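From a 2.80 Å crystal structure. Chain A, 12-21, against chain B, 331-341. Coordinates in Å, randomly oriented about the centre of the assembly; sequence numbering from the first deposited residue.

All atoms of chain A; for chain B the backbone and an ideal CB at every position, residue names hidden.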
# COMPACT_ATOMS: atom_id res chain seq x y z
N THR A 12 -8.34 16.49 18.37
CA THR A 12 -9.12 17.59 17.81
C THR A 12 -9.31 17.39 16.31
O THR A 12 -10.43 17.43 15.80
CB THR A 12 -8.40 18.96 18.05
OG1 THR A 12 -8.00 19.05 19.44
CG2 THR A 12 -9.31 20.12 17.71
N ILE A 13 -8.21 17.18 15.60
CA ILE A 13 -8.31 16.94 14.16
C ILE A 13 -9.19 15.71 13.91
O ILE A 13 -10.00 15.69 12.99
CB ILE A 13 -6.93 16.67 13.55
CG1 ILE A 13 -6.05 17.92 13.67
CG2 ILE A 13 -7.11 16.23 12.10
CD1 ILE A 13 -4.56 17.65 13.42
N ALA A 14 -9.02 14.68 14.74
CA ALA A 14 -9.79 13.45 14.62
C ALA A 14 -11.28 13.76 14.73
O ALA A 14 -12.06 13.32 13.89
CB ALA A 14 -9.39 12.48 15.71
N LEU A 15 -11.67 14.49 15.77
CA LEU A 15 -13.06 14.84 15.97
C LEU A 15 -13.62 15.56 14.76
O LEU A 15 -14.75 15.33 14.35
CB LEU A 15 -13.23 15.71 17.21
CG LEU A 15 -13.56 14.94 18.50
CD1 LEU A 15 -13.55 15.86 19.74
CD2 LEU A 15 -14.93 14.25 18.34
N ARG A 16 -12.82 16.43 14.17
CA ARG A 16 -13.28 17.15 13.01
C ARG A 16 -13.27 16.27 11.77
O ARG A 16 -14.05 16.48 10.85
CB ARG A 16 -12.43 18.40 12.79
CG ARG A 16 -12.63 19.44 13.87
CD ARG A 16 -12.02 20.80 13.50
NE ARG A 16 -10.56 20.81 13.56
CZ ARG A 16 -9.85 21.82 14.04
NH1 ARG A 16 -10.46 22.91 14.49
NH2 ARG A 16 -8.52 21.74 14.08
N ALA A 17 -12.38 15.28 11.72
CA ALA A 17 -12.29 14.38 10.57
C ALA A 17 -13.53 13.48 10.49
O ALA A 17 -14.11 13.30 9.42
CB ALA A 17 -11.05 13.53 10.68
N SER A 18 -13.92 12.91 11.62
CA SER A 18 -15.09 12.05 11.69
C SER A 18 -16.34 12.86 11.38
O SER A 18 -17.32 12.34 10.85
CB SER A 18 -15.23 11.44 13.08
OG SER A 18 -15.96 12.31 13.92
N ALA A 19 -16.30 14.14 11.75
CA ALA A 19 -17.42 15.06 11.53
C ALA A 19 -17.55 15.38 10.04
O ALA A 19 -18.65 15.61 9.55
CB ALA A 19 -17.22 16.33 12.33
N LEU A 20 -16.43 15.42 9.33
CA LEU A 20 -16.46 15.68 7.89
C LEU A 20 -16.71 14.33 7.23
O LEU A 20 -17.06 14.27 6.07
CB LEU A 20 -15.14 16.27 7.37
CG LEU A 20 -15.13 16.79 5.92
CD1 LEU A 20 -14.09 17.87 5.83
CD2 LEU A 20 -14.81 15.70 4.91
N LEU A 21 -16.52 13.24 7.95
CA LEU A 21 -16.80 11.95 7.32
C LEU A 21 -18.29 11.84 7.20
O LEU A 21 -18.80 10.99 6.48
CB LEU A 21 -16.26 10.78 8.14
CG LEU A 21 -14.80 10.58 7.83
CD1 LEU A 21 -14.27 9.57 8.82
CD2 LEU A 21 -14.62 10.14 6.39
N UNK B 331 -10.10 22.97 0.09
CA UNK B 331 -11.03 23.77 0.88
C UNK B 331 -11.65 22.97 2.03
O UNK B 331 -12.24 23.54 2.95
CB UNK B 331 -12.14 24.32 -0.02
N UNK B 332 -11.49 21.65 1.96
CA UNK B 332 -12.01 20.75 2.98
C UNK B 332 -10.97 20.56 4.06
O UNK B 332 -11.29 20.58 5.25
CB UNK B 332 -12.41 19.40 2.38
N UNK B 333 -9.72 20.39 3.65
CA UNK B 333 -8.62 20.20 4.57
C UNK B 333 -8.56 21.34 5.57
O UNK B 333 -8.18 21.14 6.72
CB UNK B 333 -7.30 20.08 3.81
N UNK B 334 -8.92 22.54 5.13
CA UNK B 334 -8.90 23.70 6.02
C UNK B 334 -9.87 23.47 7.19
O UNK B 334 -9.61 23.87 8.33
CB UNK B 334 -9.27 24.97 5.26
N UNK B 335 -10.99 22.81 6.88
CA UNK B 335 -12.04 22.50 7.85
C UNK B 335 -11.53 21.58 8.96
O UNK B 335 -11.80 21.83 10.13
CB UNK B 335 -13.23 21.85 7.14
N UNK B 336 -10.81 20.52 8.58
CA UNK B 336 -10.28 19.56 9.56
C UNK B 336 -8.95 19.93 10.20
O UNK B 336 -8.80 19.81 11.41
CB UNK B 336 -10.12 18.20 8.88
N UNK B 337 -7.99 20.36 9.39
CA UNK B 337 -6.68 20.74 9.93
C UNK B 337 -6.69 22.11 10.60
O UNK B 337 -5.85 22.39 11.46
CB UNK B 337 -5.63 20.73 8.81
N UNK B 338 -7.65 22.95 10.24
CA UNK B 338 -7.75 24.29 10.83
C UNK B 338 -6.47 25.07 10.55
O UNK B 338 -6.12 25.31 9.40
CB UNK B 338 -8.01 24.21 12.34
N UNK B 339 -5.77 25.46 11.61
CA UNK B 339 -4.54 26.24 11.46
C UNK B 339 -3.30 25.41 11.18
O UNK B 339 -2.21 25.96 11.10
CB UNK B 339 -4.30 27.07 12.73
N UNK B 340 -3.45 24.09 11.05
CA UNK B 340 -2.29 23.25 10.77
C UNK B 340 -2.33 22.69 9.37
O UNK B 340 -2.13 21.50 9.15
CB UNK B 340 -2.20 22.11 11.78
N UNK B 341 -2.58 23.57 8.40
CA UNK B 341 -2.65 23.16 7.01
C UNK B 341 -1.63 23.96 6.20
O UNK B 341 -1.24 25.06 6.59
CB UNK B 341 -4.06 23.35 6.46

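Helix 12-20 of chain A crosses helix 331-337 of chain B at 134° between their N-to-C directions. I13(A), R16(A), A17(A) and L20(A) form its contact surface.

Position 331 has nothing of chain A within 5.5 Å of its ideal CB; it is S331(B). At position 332, CA-to-CB points toward chain A and the ideal CB lies 4.1 Å from L20(A) CD1. An apolar chain of medium size would suit, leucine, isoleucine or methionine among others. The residue is L332(B), whose CD2 packs 3.8 Å from L20(A) CD1.

Position 333 points away and 334 is out of reach; they are A333(B) and R334(B). Position 335 points sideways, its ideal CB 4.3 Å from L20(A) CD1. Only the root of the side chain need tolerate an apolar neighbour, so many residues fit, including long polar ones. It is E335(B), and its CB makes that contact with the leucine while its carboxylate extends beyond the reach of chain A.

Position 336 lies where the backbones come nearest, its CA 5.2 Å from R16(A) CA. The ideal CB is 4.5 Å from R16(A) CB and 4.7 Å from A17(A) N, which favours a compact apolar residue such as valine, alanine or perhaps isoleucine. V336(B) places CG1 3.7 Å from A17(A) CA and 3.9 Å from L20(A) CD1, filling the space over the small alanine. R16(A) NE donates a weak hydrogen bond to V336(B) O at 3.0 Å.

The CB of position 337 points away, so only a long side chain could return to chain A, where I13(A) offers an apolar surface. Y337(B) does so: I13(A) CG2 meets its ring edge, 3.9 Å from Y337(B) CD2.

Position 338 leaves the helix with phi 59° and psi -118°, the second residue of a type II' turn, a conformation that glycine adopts most easily. Its ideal CB is already 3.1 Å from R16(A) NH2, leaving little space in that direction. The residue is nevertheless A338(B), with its methyl over one face of the guanidinium.

Position 339 points sideways without contact, and the turn readily accepts a small polar residue; S339(B) makes no contact with chain A, and its OG turns to position 340. Position 340 points toward chain A, 5.3 Å from I13(A) CD1 at its ideal CB, leaving room for a medium side chain, polar or apolar. N340(B) brings ND2 to 3.4 Å from I13(A) CD1, a packing contact, and S339(B) OG donates a weak hydrogen bond to N340(B) OD1 at 3.3 Å. Position 341 is out of reach; it is I341(B).

Chain B, residues 331-341: SLAREVYASNI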
# COMPACT_ATOMS: atom_id res chain seq x y z
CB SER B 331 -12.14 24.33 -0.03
OG SER B 331 -12.53 23.38 -1.00
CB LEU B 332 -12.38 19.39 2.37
CG LEU B 332 -13.71 19.35 1.62
CD1 LEU B 332 -13.92 17.97 0.98
CD2 LEU B 332 -14.84 19.68 2.60
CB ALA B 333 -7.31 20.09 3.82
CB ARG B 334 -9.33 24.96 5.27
CG ARG B 334 -8.40 25.40 4.17
CD ARG B 334 -8.77 26.79 3.67
NE ARG B 334 -7.82 27.28 2.68
CZ ARG B 334 -7.66 26.75 1.46
NH1 ARG B 334 -8.40 25.72 1.09
NH2 ARG B 334 -6.77 27.27 0.62
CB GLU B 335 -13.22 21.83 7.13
CG GLU B 335 -14.57 21.94 7.82
CD GLU B 335 -15.42 23.06 7.26
OE1 GLU B 335 -15.12 24.25 7.54
OE2 GLU B 335 -16.39 22.75 6.52
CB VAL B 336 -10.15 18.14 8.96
CG1 VAL B 336 -11.52 17.56 8.74
CG2 VAL B 336 -9.39 18.19 7.66
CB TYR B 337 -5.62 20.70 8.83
CG TYR B 337 -5.33 19.30 8.32
CD1 TYR B 337 -4.96 19.07 7.00
CD2 TYR B 337 -5.45 18.20 9.17
CE1 TYR B 337 -4.73 17.80 6.54
CE2 TYR B 337 -5.22 16.93 8.72
CZ TYR B 337 -4.87 16.73 7.41
OH TYR B 337 -4.64 15.47 6.95
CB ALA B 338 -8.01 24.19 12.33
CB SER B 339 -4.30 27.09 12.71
OG SER B 339 -4.03 26.25 13.82
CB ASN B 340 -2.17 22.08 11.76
CG ASN B 340 -3.31 22.03 12.75
OD1 ASN B 340 -3.56 22.99 13.49
ND2 ASN B 340 -3.99 20.90 12.79
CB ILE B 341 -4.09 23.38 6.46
CG1 ILE B 341 -4.16 23.09 4.95
CG2 ILE B 341 -4.56 24.78 6.79
CD1 ILE B 341 -3.98 21.63 4.55
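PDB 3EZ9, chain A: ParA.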